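Local atomic coordinates of L-arabinose ABC transporter, periplasmic L-arabinose-binding protein (Burkholderia thailandensis, PDB entry 4KZK), a protein that probably binds L-arabinose and related sugars such as D-galactose in the periplasm and delivers them to an ABC transporter for uptake. Residues 171-176 with 203-208; 184-189 with 234-239; 94-99 with 118-123. One frame throughout, in Å; residues are numbered along the deposited sequence.

Interaction 1: 171-176 with 203-208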
loop_
_atom_site.group_PDB
_atom_site.type_symbol
_atom_site.label_atom_id
_atom_site.label_comp_id
_atom_site.label_asym_id
_atom_site.label_seq_id
_atom_site.Cartn_x
_atom_site.Cartn_y
_atom_site.Cartn_z
ATOM N N VAL A 171 6.066 -12.984 -15.977
ATOM C CA VAL A 171 5.197 -12.168 -15.123
ATOM C C VAL A 171 5.531 -12.482 -13.664
ATOM O O VAL A 171 5.176 -13.542 -13.148
ATOM C CB VAL A 171 3.711 -12.431 -15.441
ATOM C CG1 VAL A 171 2.796 -11.609 -14.555
ATOM C CG2 VAL A 171 3.456 -12.124 -16.902
ATOM N N LEU A 172 6.259 -11.563 -13.035
ATOM C CA LEU A 172 6.678 -11.747 -11.642
ATOM C C LEU A 172 5.633 -11.164 -10.688
ATOM O O LEU A 172 5.513 -9.946 -10.551
ATOM C CB LEU A 172 8.041 -11.100 -11.394
ATOM C CG LEU A 172 8.638 -11.410 -10.018
ATOM C CD1 LEU A 172 8.890 -12.905 -9.893
ATOM C CD2 LEU A 172 9.903 -10.603 -9.781
ATOM N N ARG A 173 4.903 -12.036 -10.005
ATOM C CA ARG A 173 3.891 -11.618 -9.045
ATOM C C ARG A 173 4.444 -11.716 -7.627
ATOM O O ARG A 173 4.524 -12.805 -7.048
ATOM C CB ARG A 173 2.644 -12.487 -9.180
ATOM C CG ARG A 173 1.479 -12.032 -8.323
ATOM C CD ARG A 173 0.301 -12.978 -8.405
ATOM N NE ARG A 173 0.427 -14.133 -7.530
ATOM C CZ ARG A 173 0.044 -14.198 -6.254
ATOM N NH1 ARG A 173 0.182 -15.340 -5.593
ATOM N NH2 ARG A 173 -0.485 -13.151 -5.633
ATOM N N LEU A 174 4.821 -10.576 -7.068
ATOM C CA LEU A 174 5.282 -10.529 -5.675
ATOM C C LEU A 174 4.077 -10.675 -4.782
ATOM O O LEU A 174 3.198 -9.804 -4.795
ATOM C CB LEU A 174 5.968 -9.204 -5.361
ATOM C CG LEU A 174 7.280 -8.935 -6.075
ATOM C CD1 LEU A 174 7.613 -7.441 -5.935
ATOM C CD2 LEU A 174 8.389 -9.810 -5.544
ATOM N N ALA A 175 4.027 -11.750 -4.000
ATOM C CA ALA A 175 2.792 -12.121 -3.325
ATOM C C ALA A 175 2.886 -12.037 -1.812
ATOM O O ALA A 175 3.860 -12.495 -1.196
ATOM C CB ALA A 175 2.402 -13.528 -3.719
ATOM N N TYR A 176 1.849 -11.474 -1.214
ATOM C CA TYR A 176 1.685 -11.496 0.230
ATOM C C TYR A 176 0.198 -11.760 0.450
ATOM O O TYR A 176 -0.548 -10.909 0.965
ATOM C CB TYR A 176 2.158 -10.198 0.862
ATOM C CG TYR A 176 2.308 -10.270 2.354
ATOM C CD1 TYR A 176 3.367 -10.950 2.933
ATOM C CD2 TYR A 176 1.451 -9.580 3.198
ATOM C CE1 TYR A 176 3.542 -10.983 4.299
ATOM C CE2 TYR A 176 1.619 -9.614 4.577
ATOM C CZ TYR A 176 2.669 -10.321 5.124
ATOM O OH TYR A 176 2.860 -10.375 6.489
ATOM N N VAL A 203 3.094 -16.760 -15.460
ATOM C CA VAL A 203 2.927 -16.065 -14.184
ATOM C C VAL A 203 3.726 -16.818 -13.124
ATOM O O VAL A 203 3.479 -18.010 -12.869
ATOM C CB VAL A 203 1.437 -15.979 -13.793
ATOM C CG1 VAL A 203 1.283 -15.443 -12.388
ATOM C CG2 VAL A 203 0.669 -15.132 -14.807
ATOM N N VAL A 204 4.719 -16.142 -12.568
ATOM C CA VAL A 204 5.619 -16.720 -11.583
ATOM C C VAL A 204 5.307 -16.119 -10.219
ATOM O O VAL A 204 5.578 -14.948 -9.956
ATOM C CB VAL A 204 7.086 -16.450 -11.976
ATOM C CG1 VAL A 204 8.032 -16.942 -10.900
ATOM C CG2 VAL A 204 7.395 -17.107 -13.321
ATOM N N ASP A 205 4.740 -16.926 -9.342
ATOM C CA ASP A 205 4.461 -16.475 -7.995
ATOM C C ASP A 205 5.763 -16.371 -7.192
ATOM O O ASP A 205 6.600 -17.282 -7.212
ATOM C CB ASP A 205 3.517 -17.451 -7.288
ATOM C CG ASP A 205 2.047 -17.179 -7.577
ATOM O OD1 ASP A 205 1.705 -16.439 -8.520
ATOM O OD2 ASP A 205 1.204 -17.711 -6.808
ATOM N N ALA A 206 5.929 -15.240 -6.514
ATOM C CA ALA A 206 7.100 -14.957 -5.693
ATOM C C ALA A 206 6.602 -14.560 -4.296
ATOM O O ALA A 206 6.546 -13.378 -3.945
ATOM C CB ALA A 206 7.928 -13.842 -6.323
ATOM N N PRO A 207 6.260 -15.561 -3.468
ATOM C CA PRO A 207 5.719 -15.303 -2.141
ATOM C C PRO A 207 6.760 -14.700 -1.198
ATOM O O PRO A 207 7.869 -15.191 -1.092
ATOM C CB PRO A 207 5.273 -16.698 -1.666
ATOM C CG PRO A 207 6.208 -17.615 -2.350
ATOM C CD PRO A 207 6.409 -17.005 -3.718
ATOM N N GLU A 208 6.373 -13.637 -0.520
ATOM C CA GLU A 208 7.246 -12.862 0.359
ATOM C C GLU A 208 7.116 -13.253 1.820
ATOM O O GLU A 208 6.009 -13.480 2.296
ATOM C CB GLU A 208 6.872 -11.379 0.249
ATOM C CG GLU A 208 7.038 -10.803 -1.149
ATOM C CD GLU A 208 6.324 -9.488 -1.352
ATOM O OE1 GLU A 208 5.243 -9.283 -0.755
ATOM O OE2 GLU A 208 6.850 -8.648 -2.114
HETATM O O HOH W 1 3.717 -14.732 1.461
#

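Interaction 2: 184-189 with 234-239. With GAL (beta-D-galactopyranose), chain B.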
loop_
_atom_site.group_PDB
_atom_site.type_symbol
_atom_site.label_atom_id
_atom_site.label_comp_id
_atom_site.label_asym_id
_atom_site.label_seq_id
_atom_site.Cartn_x
_atom_site.Cartn_y
_atom_site.Cartn_z
ATOM N N GLU A 184 -5.668 -8.754 -3.429
ATOM C CA GLU A 184 -6.546 -8.165 -4.444
ATOM C C GLU A 184 -5.764 -7.306 -5.451
ATOM O O GLU A 184 -6.056 -7.328 -6.666
ATOM C CB GLU A 184 -7.648 -7.342 -3.777
ATOM C CG GLU A 184 -8.653 -8.196 -3.011
ATOM C CD GLU A 184 -9.475 -7.416 -1.992
ATOM O OE1 GLU A 184 -9.515 -6.166 -2.056
ATOM O OE2 GLU A 184 -10.110 -8.065 -1.125
ATOM N N ARG A 185 -4.760 -6.576 -4.965
ATOM C CA ARG A 185 -3.910 -5.752 -5.825
ATOM C C ARG A 185 -3.195 -6.607 -6.846
ATOM O O ARG A 185 -3.158 -6.246 -8.023
ATOM C CB ARG A 185 -2.866 -4.987 -5.003
ATOM C CG ARG A 185 -3.464 -3.959 -4.080
ATOM C CD ARG A 185 -2.487 -3.507 -3.013
ATOM N NE ARG A 185 -3.196 -2.947 -1.870
ATOM C CZ ARG A 185 -2.689 -2.023 -1.044
ATOM N NH1 ARG A 185 -1.472 -1.546 -1.253
ATOM N NH2 ARG A 185 -3.390 -1.585 -0.002
ATOM N N THR A 186 -2.614 -7.735 -6.419
ATOM C CA THR A 186 -1.859 -8.565 -7.354
ATOM C C THR A 186 -2.754 -9.362 -8.284
ATOM O O THR A 186 -2.394 -9.568 -9.442
ATOM C CB THR A 186 -0.803 -9.465 -6.676
ATOM O OG1 THR A 186 -1.420 -10.358 -5.751
ATOM C CG2 THR A 186 0.215 -8.614 -5.983
ATOM N N THR A 187 -3.906 -9.804 -7.790
ATOM C CA THR A 187 -4.908 -10.485 -8.616
ATOM C C THR A 187 -5.404 -9.571 -9.738
ATOM O O THR A 187 -5.501 -9.974 -10.888
ATOM C CB THR A 187 -6.084 -10.999 -7.756
ATOM O OG1 THR A 187 -5.578 -11.894 -6.756
ATOM C CG2 THR A 187 -7.084 -11.762 -8.603
ATOM N N GLY A 188 -5.679 -8.306 -9.417
ATOM C CA GLY A 188 -6.094 -7.363 -10.453
ATOM C C GLY A 188 -5.039 -7.182 -11.514
ATOM O O GLY A 188 -5.334 -7.164 -12.719
ATOM N N ALA A 189 -3.783 -7.052 -11.084
ATOM C CA ALA A 189 -2.694 -6.877 -12.036
ATOM C C ALA A 189 -2.558 -8.097 -12.948
ATOM O O ALA A 189 -2.437 -7.975 -14.177
ATOM C CB ALA A 189 -1.384 -6.596 -11.300
ATOM N N VAL A 234 7.978 -8.512 -16.482
ATOM C CA VAL A 234 7.206 -7.467 -15.825
ATOM C C VAL A 234 7.068 -7.865 -14.362
ATOM O O VAL A 234 7.183 -9.058 -14.012
ATOM C CB VAL A 234 5.827 -7.239 -16.493
ATOM C CG1 VAL A 234 5.968 -6.929 -17.984
ATOM C CG2 VAL A 234 4.918 -8.432 -16.309
ATOM N N ALA A 235 6.861 -6.874 -13.499
ATOM C CA ALA A 235 6.792 -7.158 -12.080
ATOM C C ALA A 235 5.909 -6.167 -11.375
ATOM O O ALA A 235 5.782 -5.018 -11.794
ATOM C CB ALA A 235 8.187 -7.162 -11.457
ATOM N N PHE A 236 5.335 -6.609 -10.268
ATOM C CA PHE A 236 4.469 -5.779 -9.460
ATOM C C PHE A 236 4.260 -6.472 -8.141
ATOM O O PHE A 236 4.394 -7.689 -8.023
ATOM C CB PHE A 236 3.124 -5.579 -10.188
ATOM C CG PHE A 236 2.528 -6.867 -10.701
ATOM C CD1 PHE A 236 2.887 -7.358 -11.950
ATOM C CD2 PHE A 236 1.661 -7.618 -9.918
ATOM C CE1 PHE A 236 2.386 -8.552 -12.422
ATOM C CE2 PHE A 236 1.156 -8.808 -10.393
ATOM C CZ PHE A 236 1.513 -9.280 -11.643
ATOM N N GLY A 237 3.854 -5.698 -7.163
ATOM C CA GLY A 237 3.552 -6.243 -5.854
ATOM C C GLY A 237 2.329 -5.613 -5.239
ATOM O O GLY A 237 1.302 -5.377 -5.904
ATOM N N SER A 238 2.407 -5.362 -3.956
ATOM C CA SER A 238 1.329 -4.712 -3.243
ATOM C C SER A 238 1.546 -3.204 -3.151
ATOM O O SER A 238 0.603 -2.465 -2.901
ATOM C CB SER A 238 1.171 -5.305 -1.851
ATOM O OG SER A 238 2.360 -5.192 -1.104
ATOM N N ASN A 239 2.791 -2.761 -3.321
ATOM C CA ASN A 239 3.119 -1.341 -3.195
ATOM C C ASN A 239 4.444 -1.038 -3.869
ATOM O O ASN A 239 5.095 -1.927 -4.412
ATOM C CB ASN A 239 3.086 -0.873 -1.718
ATOM C CG ASN A 239 4.182 -1.492 -0.860
ATOM O OD1 ASN A 239 4.999 -2.273 -1.328
ATOM N ND2 ASN A 239 4.190 -1.141 0.418
HETATM C C1 GAL B . -0.923 -0.716 2.821
HETATM C C2 GAL B . 0.506 -0.695 2.286
HETATM C C3 GAL B . 0.893 0.763 2.000
HETATM C C4 GAL B . -0.147 1.402 1.084
HETATM C C5 GAL B . -1.516 1.285 1.729
HETATM C C6 GAL B . -2.611 1.851 0.835
HETATM O O1 GAL B . -1.297 -2.073 2.961
HETATM O O2 GAL B . 1.352 -1.252 3.265
HETATM O O3 GAL B . 2.205 0.852 1.430
HETATM O O4 GAL B . -0.119 0.817 -0.195
HETATM O O5 GAL B . -1.809 -0.094 1.904
HETATM O O6 GAL B . -3.881 1.727 1.453
HETATM O O HOH W 2 -0.223 -4.907 -8.163
#

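Interaction 3: 94-99 with 118-123. With GAL (beta-D-galactopyranose), chain B.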
loop_
_atom_site.group_PDB
_atom_site.type_symbol
_atom_site.label_atom_id
_atom_site.label_comp_id
_atom_site.label_asym_id
_atom_site.label_seq_id
_atom_site.Cartn_x
_atom_site.Cartn_y
_atom_site.Cartn_z
ATOM N N GLY A 94 -9.666 8.917 20.618
ATOM C CA GLY A 94 -9.799 8.092 19.431
ATOM C C GLY A 94 -8.463 7.658 18.879
ATOM O O GLY A 94 -7.450 8.285 19.160
ATOM N N VAL A 95 -8.493 6.597 18.076
ATOM C CA VAL A 95 -7.294 6.090 17.394
ATOM C C VAL A 95 -7.664 5.590 15.988
ATOM O O VAL A 95 -8.668 4.864 15.780
ATOM C CB VAL A 95 -6.618 4.960 18.228
ATOM C CG1 VAL A 95 -7.604 3.851 18.567
ATOM C CG2 VAL A 95 -5.370 4.396 17.526
ATOM N N ILE A 96 -6.819 5.972 15.033
ATOM C CA ILE A 96 -6.859 5.462 13.663
ATOM C C ILE A 96 -5.623 4.587 13.512
ATOM O O ILE A 96 -4.534 4.997 13.916
ATOM C CB ILE A 96 -6.842 6.622 12.655
ATOM C CG1 ILE A 96 -8.078 7.519 12.820
ATOM C CG2 ILE A 96 -6.744 6.112 11.229
ATOM C CD1 ILE A 96 -7.937 8.895 12.220
ATOM N N ILE A 97 -5.796 3.379 13.011
ATOM C CA ILE A 97 -4.678 2.432 12.988
ATOM C C ILE A 97 -4.597 1.654 11.676
ATOM O O ILE A 97 -5.613 1.223 11.153
ATOM C CB ILE A 97 -4.737 1.466 14.199
ATOM C CG1 ILE A 97 -3.521 0.522 14.229
ATOM C CG2 ILE A 97 -6.063 0.698 14.252
ATOM C CD1 ILE A 97 -3.264 -0.133 15.567
ATOM N N CYS A 98 -3.376 1.500 11.173
ATOM C CA CYS A 98 -3.073 0.496 10.158
ATOM C C CYS A 98 -2.238 -0.547 10.874
ATOM O O CYS A 98 -1.048 -0.342 11.088
ATOM C CB CYS A 98 -2.311 1.058 8.957
ATOM S SG CYS A 98 -2.024 -0.260 7.716
ATOM N N ALA A 99 -2.879 -1.629 11.286
ATOM C CA ALA A 99 -2.228 -2.630 12.106
ATOM C C ALA A 99 -1.245 -3.452 11.282
ATOM O O ALA A 99 -1.411 -3.619 10.081
ATOM C CB ALA A 99 -3.273 -3.522 12.759
ATOM N N LYS A 118 -12.594 5.784 20.546
ATOM C CA LYS A 118 -13.235 5.340 19.308
ATOM C C LYS A 118 -12.155 4.811 18.385
ATOM O O LYS A 118 -11.034 5.314 18.429
ATOM C CB LYS A 118 -13.997 6.481 18.654
ATOM C CG LYS A 118 -15.253 6.798 19.447
ATOM C CD LYS A 118 -16.000 8.017 18.969
ATOM C CE LYS A 118 -17.379 8.083 19.604
ATOM N NZ LYS A 118 -17.312 8.312 21.068
ATOM N N LEU A 119 -12.505 3.789 17.607
ATOM C CA LEU A 119 -11.546 3.037 16.790
ATOM C C LEU A 119 -11.927 3.061 15.306
ATOM O O LEU A 119 -13.042 2.684 14.940
ATOM C CB LEU A 119 -11.484 1.583 17.277
ATOM C CG LEU A 119 -10.653 0.609 16.434
ATOM C CD1 LEU A 119 -9.187 1.001 16.408
ATOM C CD2 LEU A 119 -10.836 -0.819 16.910
ATOM N N MET A 120 -10.959 3.456 14.471
ATOM C CA MET A 120 -11.076 3.476 13.012
ATOM C C MET A 120 -9.826 2.831 12.414
ATOM O O MET A 120 -8.757 2.945 12.981
ATOM C CB MET A 120 -11.163 4.919 12.536
ATOM C CG MET A 120 -11.250 5.100 11.034
ATOM S SD MET A 120 -11.476 6.840 10.657
ATOM C CE MET A 120 -13.121 7.109 11.306
ATOM N N SER A 121 -9.993 2.132 11.299
ATOM C CA SER A 121 -8.855 1.528 10.585
ATOM C C SER A 121 -8.594 2.249 9.276
ATOM O O SER A 121 -9.497 2.845 8.662
ATOM C CB SER A 121 -9.086 0.035 10.333
ATOM O OG SER A 121 -10.262 -0.152 9.606
ATOM N N VAL A 122 -7.343 2.196 8.851
ATOM C CA VAL A 122 -6.936 2.766 7.566
ATOM C C VAL A 122 -6.013 1.760 6.886
ATOM O O VAL A 122 -5.187 1.111 7.546
ATOM C CB VAL A 122 -6.318 4.180 7.743
ATOM C CG1 VAL A 122 -5.013 4.143 8.510
ATOM C CG2 VAL A 122 -6.177 4.882 6.406
ATOM N N ASP A 123 -6.187 1.646 5.568
ATOM C CA ASP A 123 -5.407 0.807 4.652
ATOM C C ASP A 123 -5.722 -0.665 4.766
ATOM O O ASP A 123 -6.214 -1.245 3.822
ATOM C CB ASP A 123 -3.909 1.076 4.780
ATOM C CG ASP A 123 -3.605 2.540 4.681
ATOM O OD1 ASP A 123 -3.950 3.136 3.628
ATOM O OD2 ASP A 123 -3.090 3.128 5.646
HETATM C C1 GAL B . -0.923 -0.716 2.821
HETATM C C2 GAL B . 0.506 -0.695 2.286
HETATM C C3 GAL B . 0.893 0.763 2.000
HETATM C C4 GAL B . -0.147 1.402 1.084
HETATM C C5 GAL B . -1.516 1.285 1.729
HETATM C C6 GAL B . -2.611 1.851 0.835
HETATM O O1 GAL B . -1.297 -2.073 2.961
HETATM O O2 GAL B . 1.352 -1.252 3.265
HETATM O O3 GAL B . 2.205 0.852 1.430
HETATM O O4 GAL B . -0.119 0.817 -0.195
HETATM O O5 GAL B . -1.809 -0.094 1.904
HETATM O O6 GAL B . -3.881 1.727 1.453
#

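Interaction 1: 171-176 with 203-208
V171 to A175 and V203 to P207 are neighbouring parallel strands of the beta-alpha-beta unit whose connecting helix is 180-195; strand 203-207 is outermost in the sheet of this lobe of the sugar-binding protein. Five backbone hydrogen bonds join them, from V204 N to V171 O at 2.7 Å to E208 N on A175 O. On the face of L172 and L174, covered by helices 213-226 and 240-252, A206 CB lies 3.8 Å from L172 CD1. The extended E208 side chain crosses that of L174, its OE2 3.4 Å from L174 CB.

The opposite face carries a salt bridge between R173 and the exposed D205. The two side chains run side by side, and the bend at chi3 (82°) swings NE toward D205 OD1. The guanidinium grips side-on: NE reaches OD1 of D205 at 2.8 Å and NH1 reaches OD2 at 2.9 Å, both nearly straight. Its plane is turned 64° from the carboxylate, and both oxygens are met from above their plane. NH2 makes a salt bridge to D177 and a hydrogen bond to T186, which probably help fix its rotation, while A175 CB lies 3.1 Å above the guanidinium plane, offset toward its rim.

Interaction 2: 184-189 with 234-239
This is a helix-on-strand packing contact that runs into the sugar site: helix 180-195 packs against the C-terminal end of strand 233-236 and the turn after it, in the lobe of the periplasmic binding fold built on strand 170-175 and its neighbours. Every residue that touches is buried. At the end farther from the sugar the contact is apolar. A189 CB rests over one face of the F236 ring in a CH-pi contact, 3.7 Å from the centroid, displaced toward the CD2 and CE2 rim. V190 and L193 of the same helix, with V151 and I155 of helix 144-161, also pack on this ring. One turn earlier in the helix, T186 turns its methyl CG2 to G237 O, at 3.4 Å, while its OG1 takes a hydrogen bond from R173 NH2. A water also lies within hydrogen-bonding distance of G237 O.

Toward the pocket the contact becomes polar. R185 runs extended from CG to NE and lays its guanidinium between strand end and ligand. NH1 donates to S238 O at 2.8 Å, with the oxygen close to the guanidinium plane, and also to O4 of galactose at 2.9 Å. NH2 reaches the ring oxygen O5 of the sugar at 2.9 Å and is further held by T181. N239, at the N-cap of helix 240-252, gives ND2 to sugar O3 at 3.0 Å in a nearly straight bond, while its OD1 is engaged by T242.

The backbone carbonyl of S238 thus acts as a second-shell brace for R185: with one amino group shared between protein and sugar and the other spanning T181 and O5, the guanidinium is probably fixed in rotation and suited to recognising the O4 and O5 side of the pyranose.

Interaction 3: 94-99 with 118-123
D123 and C98 meet at the sugar end of two adjacent parallel strands, C98 SG lying 3.7 Å from D123 CB. The thiol stands anti to the backbone N (chi1 -178°), which sets SG beside V122 O as well as against the aspartate. D123 turns its carboxylate on to galactose: OD1 accepts a hydrogen bond from the O6 hydroxyl at 2.6 Å, and the same oxygen also accepts hydrogen bonds from H294 ND1 and W50 NE1, which probably help to hold the first-shell carboxylate in place, while its OD2 lies close to the carboxylate of E54.

Behind this end, strands 94-98 and 118-122 form a beta-alpha-beta unit with helix 105-114, in the other lobe of the binding protein. Four backbone hydrogen bonds alternate between them, beginning with V95 N to K118 O at 2.9 Å and closing with V122 N to I97 O. Both faces of the strand pair are packed. On one, I96 CG1 lies alongside M120, 4.0 Å from its CB, and I96 CG2 touches V122 CG1 at 3.8 Å; helix 291-308 covers these residues. On the other, L119 CD1 touches both V95 CG1 (3.9 Å) and I97 CG2 (3.8 Å). S121 on this face sends OG to H139.

The largely apolar strand pair thus ends at the sugar, where D123 presents its carboxylate. Three donors converging on OD1 would offset the burial of this carboxylate oxygen and hold it as an acceptor for the exocyclic O6 hydroxyl.

All three contacts are largely buried. Interactions 1 and 2 share the sheet of one lobe, and interaction 3 lies in the other. Interactions 1 and 3 are parallel strand pairs of beta-alpha-beta units with the same 27° between strands; the first adds a salt bridge with an exposed aspartate at the sheet margin, whereas the other is largely apolar in its side-chain contacts. Interaction 2 packs the connecting helix of interaction 1's unit on strand 233-236, which neighbours strand 170-175. These two touch directly, with a probable backbone hydrogen bond from L172 N to V234 O. Interactions 2 and 3 do not touch, yet both hold the same galactose, bridging the two lobes with an arginine, an asparagine and an aspartate.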